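Local coordinates for enoyl-CoA hydratase/isomerase family protein (Bacillus anthracis, PDB 3KQF) that probably catalyses the reversible hydration of 2-enoyl-CoA thioesters to 3-hydroxyacyl-CoA, as enoyl-CoA hydratases of the crotonase superfamily do, at residues E99-V105 against V212-K216; R127-E131 against L193-A197. All coordinates share one frame; numbering follows the deposited sequence.

Interaction 1: E99-V105 against V212-K216; sequences EQLPQPV and VRLAK
K216 reaches from its helix into the bend formed by E99-V105, a buried lysine tying a helix to the carbonyls of a helix-to-strand loop. K216 NZ donates to L101 O and to Q103 O, both at 2.8 Å, and weakly to E99 O. With CG anti to the backbone N (chi1 176°) and every later torsion extended, the chain spans the gap as a straight rod, a task suited to lysine. K216 NZ meets the Q103 oxygen from above its carbonyl plane, 38° out of it. D125 OD2 adds a salt bridge to NZ, probably favouring its charged form, and also accepts V105 N, joining lysine and strand start.

One turn earlier on the helix, R213 lies alongside P102, whose CG is 3.5 Å from R213 NH1; P102 and Q103 CD cover one guanidinium face. Q103 NE2 and R213 NH2, both donors, do not bond each other: Q103 NE2 donates to T54 O and I48 O, R213 NH2 to E51 O and only weakly to T54 O. The apolar ring of P104 suits a place against V212, CG to CG1 at a tight 3.4 Å.

The loop links helix 81-99 to strand 105-109; helix 35-49 packs on L101 and P102, I204 of helix 193-206 on P104 and V212, and Y168 of the second subunit on P104 and K216.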
loop_
_atom_site.group_PDB
_atom_site.type_symbol
_atom_site.label_atom_id
_atom_site.label_comp_id
_atom_site.label_asym_id
_atom_site.label_seq_id
_atom_site.Cartn_x
_atom_site.Cartn_y
_atom_site.Cartn_z
ATOM N N GLU A 99 -7.654 1.631 -18.578
ATOM C CA GLU A 99 -7.851 0.937 -17.328
ATOM C C GLU A 99 -9.000 -0.064 -17.403
ATOM O O GLU A 99 -8.886 -1.169 -16.876
ATOM C CB GLU A 99 -8.081 1.950 -16.207
ATOM C CG GLU A 99 -7.909 1.389 -14.829
ATOM C CD GLU A 99 -7.866 2.469 -13.768
ATOM O OE1 GLU A 99 -6.898 2.474 -12.967
ATOM O OE2 GLU A 99 -8.772 3.331 -13.756
ATOM N N GLN A 100 -10.077 0.311 -18.088
ATOM C CA GLN A 100 -11.257 -0.554 -18.223
ATOM C C GLN A 100 -11.284 -1.580 -19.357
ATOM O O GLN A 100 -12.283 -2.275 -19.521
ATOM C CB GLN A 100 -12.505 0.318 -18.252
ATOM C CG GLN A 100 -12.680 1.090 -16.950
ATOM C CD GLN A 100 -13.794 2.114 -17.011
ATOM O OE1 GLN A 100 -14.527 2.184 -17.994
ATOM N NE2 GLN A 100 -13.915 2.931 -15.959
ATOM N N LEU A 101 -10.207 -1.700 -20.122
ATOM C CA LEU A 101 -10.138 -2.767 -21.120
ATOM C C LEU A 101 -10.255 -4.107 -20.387
ATOM O O LEU A 101 -9.727 -4.261 -19.273
ATOM C CB LEU A 101 -8.818 -2.755 -21.861
ATOM C CG LEU A 101 -8.640 -1.736 -22.960
ATOM C CD1 LEU A 101 -7.188 -1.796 -23.461
ATOM C CD2 LEU A 101 -9.659 -1.993 -24.076
ATOM N N PRO A 102 -10.952 -5.079 -20.992
ATOM C CA PRO A 102 -11.066 -6.355 -20.313
ATOM C C PRO A 102 -9.736 -7.062 -20.195
ATOM O O PRO A 102 -9.517 -7.853 -19.271
ATOM C CB PRO A 102 -12.011 -7.169 -21.228
ATOM C CG PRO A 102 -12.020 -6.470 -22.513
ATOM C CD PRO A 102 -11.776 -5.027 -22.213
ATOM N N GLN A 103 -8.842 -6.783 -21.131
ATOM C CA GLN A 103 -7.552 -7.437 -21.137
ATOM C C GLN A 103 -6.548 -6.779 -20.200
ATOM O O GLN A 103 -6.614 -5.574 -19.973
ATOM C CB GLN A 103 -6.921 -7.371 -22.529
ATOM C CG GLN A 103 -7.697 -7.995 -23.677
ATOM C CD GLN A 103 -8.687 -7.056 -24.361
ATOM O OE1 GLN A 103 -8.971 -5.958 -23.885
ATOM N NE2 GLN A 103 -9.216 -7.504 -25.504
ATOM N N PRO A 104 -5.590 -7.566 -19.688
ATOM C CA PRO A 104 -4.482 -6.928 -18.965
ATOM C C PRO A 104 -3.713 -5.999 -19.938
ATOM O O PRO A 104 -3.575 -6.315 -21.133
ATOM C CB PRO A 104 -3.603 -8.113 -18.572
ATOM C CG PRO A 104 -4.537 -9.239 -18.432
ATOM C CD PRO A 104 -5.523 -9.035 -19.568
ATOM N N VAL A 105 -3.200 -4.886 -19.426
ATOM C CA VAL A 105 -2.453 -3.933 -20.226
ATOM C C VAL A 105 -1.111 -3.729 -19.557
ATOM O O VAL A 105 -1.046 -3.423 -18.352
ATOM C CB VAL A 105 -3.219 -2.551 -20.364
ATOM C CG1 VAL A 105 -2.399 -1.557 -21.174
ATOM C CG2 VAL A 105 -4.640 -2.744 -20.942
ATOM N N VAL A 212 -8.488 -14.874 -16.530
ATOM C CA VAL A 212 -7.654 -13.672 -16.459
ATOM C C VAL A 212 -8.549 -12.424 -16.450
ATOM O O VAL A 212 -8.338 -11.507 -15.648
ATOM C CB VAL A 212 -6.624 -13.613 -17.598
ATOM C CG1 VAL A 212 -5.906 -12.237 -17.653
ATOM C CG2 VAL A 212 -5.597 -14.743 -17.461
ATOM N N ARG A 213 -9.537 -12.392 -17.338
ATOM C CA ARG A 213 -10.461 -11.250 -17.417
ATOM C C ARG A 213 -11.246 -11.080 -16.127
ATOM O O ARG A 213 -11.408 -9.956 -15.639
ATOM C CB ARG A 213 -11.420 -11.384 -18.614
ATOM C CG ARG A 213 -10.691 -11.290 -19.954
ATOM C CD ARG A 213 -11.639 -10.938 -21.107
ATOM N NE ARG A 213 -10.943 -10.825 -22.390
ATOM C CZ ARG A 213 -11.456 -10.273 -23.494
ATOM N NH1 ARG A 213 -12.670 -9.722 -23.484
ATOM N NH2 ARG A 213 -10.736 -10.232 -24.610
ATOM N N LEU A 214 -11.741 -12.193 -15.583
ATOM C CA LEU A 214 -12.473 -12.150 -14.300
ATOM C C LEU A 214 -11.550 -11.718 -13.141
ATOM O O LEU A 214 -11.976 -10.980 -12.239
ATOM C CB LEU A 214 -13.157 -13.502 -14.019
ATOM C CG LEU A 214 -14.449 -13.768 -14.781
ATOM C CD1 LEU A 214 -14.881 -15.251 -14.663
ATOM C CD2 LEU A 214 -15.566 -12.846 -14.272
ATOM N N ALA A 215 -10.296 -12.152 -13.163
ATOM C CA ALA A 215 -9.313 -11.725 -12.145
ATOM C C ALA A 215 -9.107 -10.219 -12.211
ATOM O O ALA A 215 -9.044 -9.543 -11.176
ATOM C CB ALA A 215 -7.966 -12.459 -12.304
ATOM N N LYS A 216 -8.964 -9.678 -13.425
ATOM C CA LYS A 216 -8.803 -8.233 -13.570
ATOM C C LYS A 216 -10.010 -7.514 -12.975
ATOM O O LYS A 216 -9.855 -6.572 -12.217
ATOM C CB LYS A 216 -8.560 -7.827 -15.040
ATOM C CG LYS A 216 -8.490 -6.300 -15.224
ATOM C CD LYS A 216 -7.999 -5.827 -16.570
ATOM C CE LYS A 216 -7.857 -4.293 -16.607
ATOM N NZ LYS A 216 -7.306 -3.824 -17.910
HETATM O O HOH W 1 -11.500 -7.807 -17.350
#

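Interaction 2: R127-E131 against L193-A197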
loop_
_atom_site.group_PDB
_atom_site.type_symbol
_atom_site.label_atom_id
_atom_site.label_comp_id
_atom_site.label_asym_id
_atom_site.label_seq_id
_atom_site.Cartn_x
_atom_site.Cartn_y
_atom_site.Cartn_z
ATOM N N ARG A 127 3.765 -2.452 -15.078
ATOM C CA ARG A 127 4.766 -1.731 -15.823
ATOM C C ARG A 127 6.148 -2.381 -15.875
ATOM O O ARG A 127 6.655 -2.895 -14.877
ATOM C CB ARG A 127 4.903 -0.367 -15.115
ATOM C CG ARG A 127 3.670 0.533 -15.212
ATOM C CD ARG A 127 3.406 1.376 -13.940
ATOM N NE ARG A 127 2.942 0.505 -12.858
ATOM C CZ ARG A 127 1.690 0.028 -12.742
ATOM N NH1 ARG A 127 1.383 -0.794 -11.750
ATOM N NH2 ARG A 127 0.756 0.356 -13.619
ATOM N N ILE A 128 6.730 -2.368 -17.067
ATOM C CA ILE A 128 8.109 -2.833 -17.293
ATOM C C ILE A 128 8.830 -1.587 -17.807
ATOM O O ILE A 128 8.364 -0.963 -18.767
ATOM C CB ILE A 128 8.222 -3.900 -18.364
ATOM C CG1 ILE A 128 7.299 -5.090 -18.093
ATOM C CG2 ILE A 128 9.713 -4.376 -18.496
ATOM C CD1 ILE A 128 7.237 -6.051 -19.256
ATOM N N ALA A 129 9.945 -1.223 -17.195
ATOM C CA ALA A 129 10.724 -0.051 -17.612
ATOM C C ALA A 129 12.131 -0.362 -18.103
ATOM O O ALA A 129 12.796 -1.232 -17.578
ATOM C CB ALA A 129 10.851 0.914 -16.471
ATOM N N ALA A 130 12.586 0.428 -19.071
ATOM C CA ALA A 130 13.947 0.357 -19.545
ATOM C C ALA A 130 14.811 0.907 -18.418
ATOM O O ALA A 130 14.375 1.820 -17.702
ATOM C CB ALA A 130 14.133 1.221 -20.798
ATOM N N GLU A 131 16.021 0.370 -18.274
ATOM C CA GLU A 131 16.982 0.841 -17.266
ATOM C C GLU A 131 17.215 2.332 -17.395
ATOM O O GLU A 131 17.496 3.007 -16.402
ATOM C CB GLU A 131 18.357 0.133 -17.403
ATOM C CG GLU A 131 18.418 -1.283 -16.858
ATOM C CD GLU A 131 19.816 -1.900 -16.953
ATOM O OE1 GLU A 131 20.380 -1.957 -18.064
ATOM O OE2 GLU A 131 20.344 -2.349 -15.913
ATOM N N LEU A 193 13.701 -4.477 -23.858
ATOM C CA LEU A 193 12.368 -4.126 -23.357
ATOM C C LEU A 193 11.243 -4.793 -24.148
ATOM O O LEU A 193 10.327 -5.370 -23.578
ATOM C CB LEU A 193 12.205 -2.616 -23.368
ATOM C CG LEU A 193 10.857 -2.068 -22.920
ATOM C CD1 LEU A 193 10.509 -2.563 -21.513
ATOM C CD2 LEU A 193 10.876 -0.573 -22.978
ATOM N N GLU A 194 11.331 -4.743 -25.465
ATOM C CA GLU A 194 10.289 -5.333 -26.287
ATOM C C GLU A 194 10.141 -6.839 -26.076
ATOM O O GLU A 194 9.021 -7.322 -25.924
ATOM C CB GLU A 194 10.539 -5.039 -27.762
ATOM C CG GLU A 194 9.320 -5.316 -28.620
ATOM C CD GLU A 194 9.506 -4.850 -30.046
ATOM O OE1 GLU A 194 10.415 -5.362 -30.733
ATOM O OE2 GLU A 194 8.716 -3.987 -30.479
ATOM N N GLU A 195 11.243 -7.593 -26.062
ATOM C CA GLU A 195 11.102 -9.046 -25.890
ATOM C C GLU A 195 10.608 -9.401 -24.485
ATOM O O GLU A 195 9.836 -10.329 -24.335
ATOM C CB GLU A 195 12.353 -9.866 -26.287
ATOM C CG GLU A 195 13.518 -9.899 -25.323
ATOM C CD GLU A 195 14.572 -10.953 -25.726
ATOM O OE1 GLU A 195 14.305 -11.760 -26.653
ATOM O OE2 GLU A 195 15.656 -10.988 -25.103
ATOM N N LYS A 196 11.023 -8.649 -23.470
ATOM C CA LYS A 196 10.552 -8.908 -22.103
ATOM C C LYS A 196 9.019 -8.692 -22.002
ATOM O O LYS A 196 8.306 -9.479 -21.359
ATOM C CB LYS A 196 11.270 -7.997 -21.113
ATOM C CG LYS A 196 10.900 -8.222 -19.618
ATOM C CD LYS A 196 11.384 -9.580 -19.117
ATOM C CE LYS A 196 11.189 -9.728 -17.611
ATOM N NZ LYS A 196 11.711 -11.033 -17.110
ATOM N N ALA A 197 8.517 -7.607 -22.598
ATOM C CA ALA A 197 7.073 -7.337 -22.575
ATOM C C ALA A 197 6.311 -8.414 -23.341
ATOM O O ALA A 197 5.254 -8.861 -22.910
ATOM C CB ALA A 197 6.761 -5.954 -23.156
#
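A197 N donates to L193 O at 3.0 Å, the helical bond that places L193 and A197 one turn apart on the face turned to strand 127-130. Across the contact everything is apolar packing, and I128 carries most of it. Its two branches divide the work: chi1 of -54° sets CG1 beside the backbone N and leaves I128 CG2 anti to it, 3.6 Å from L193 CD1, while I128 CD1, carried by CG1 to the next turn, lies 3.6 Å from A197 CA. A beta-branched residue suits a strand here because it offers one arm to each helical turn. The small A197 lets the terminal methyl of I128 come close to the helix backbone, with A197 CB 3.9 Å from I128 CD1.

L193 runs past I128 in the opposite direction, its CG anti to the backbone N (chi1 178°). L193 CD1 also approaches the strand backbone, 3.8 Å from I128 O, and L193 CD2 reaches A130 CB at 4.3 Å.

Strand and helix run nearly antiparallel, at 163°, with axes 9.1 Å apart, as in the helix-on-sheet layers of the crotonase fold. Strand 126-130 lies between the parallel strands 105-109 and 186-188: I128 shares backbone bonds with A107 and I109, and A129 with F186.

Strand alternation points A129 away from the helix. The guanidinium of R127 is held by E185 and the carbonyls of C124 and S121. At the margin, K196 lends its aliphatic part: K196 CG comes within 4.2 Å of I128 CG2, and the bend at chi2 then leads the ammonium away from the apolar surface. A108 of strand 105-109 and V188 of strand 186-188 continue the surface beneath the helix, A108 touching L193 and A197, V188 touching L193 and K196.

Interaction 2 is nested along the chain within the loop closed by interaction 1: E99-V105 comes first, then R127-E131, L193-A197 and finally V212-K216. Their centres lie 20 Å apart and their nearest atoms about 6 Å, without touching. Two structural elements tie them together. The six-stranded sheet holds strand 105-109, entered from the loop of interaction 1, directly beside strand 126-130 of interaction 2. Helices 193-206 and 209-222 follow each other in sequence. The contacts thus join two successive helices of the later chain to earlier parts of it, the first to the sheet and the second to the loop leading into it, with interaction 1 also reaching the subunit interface.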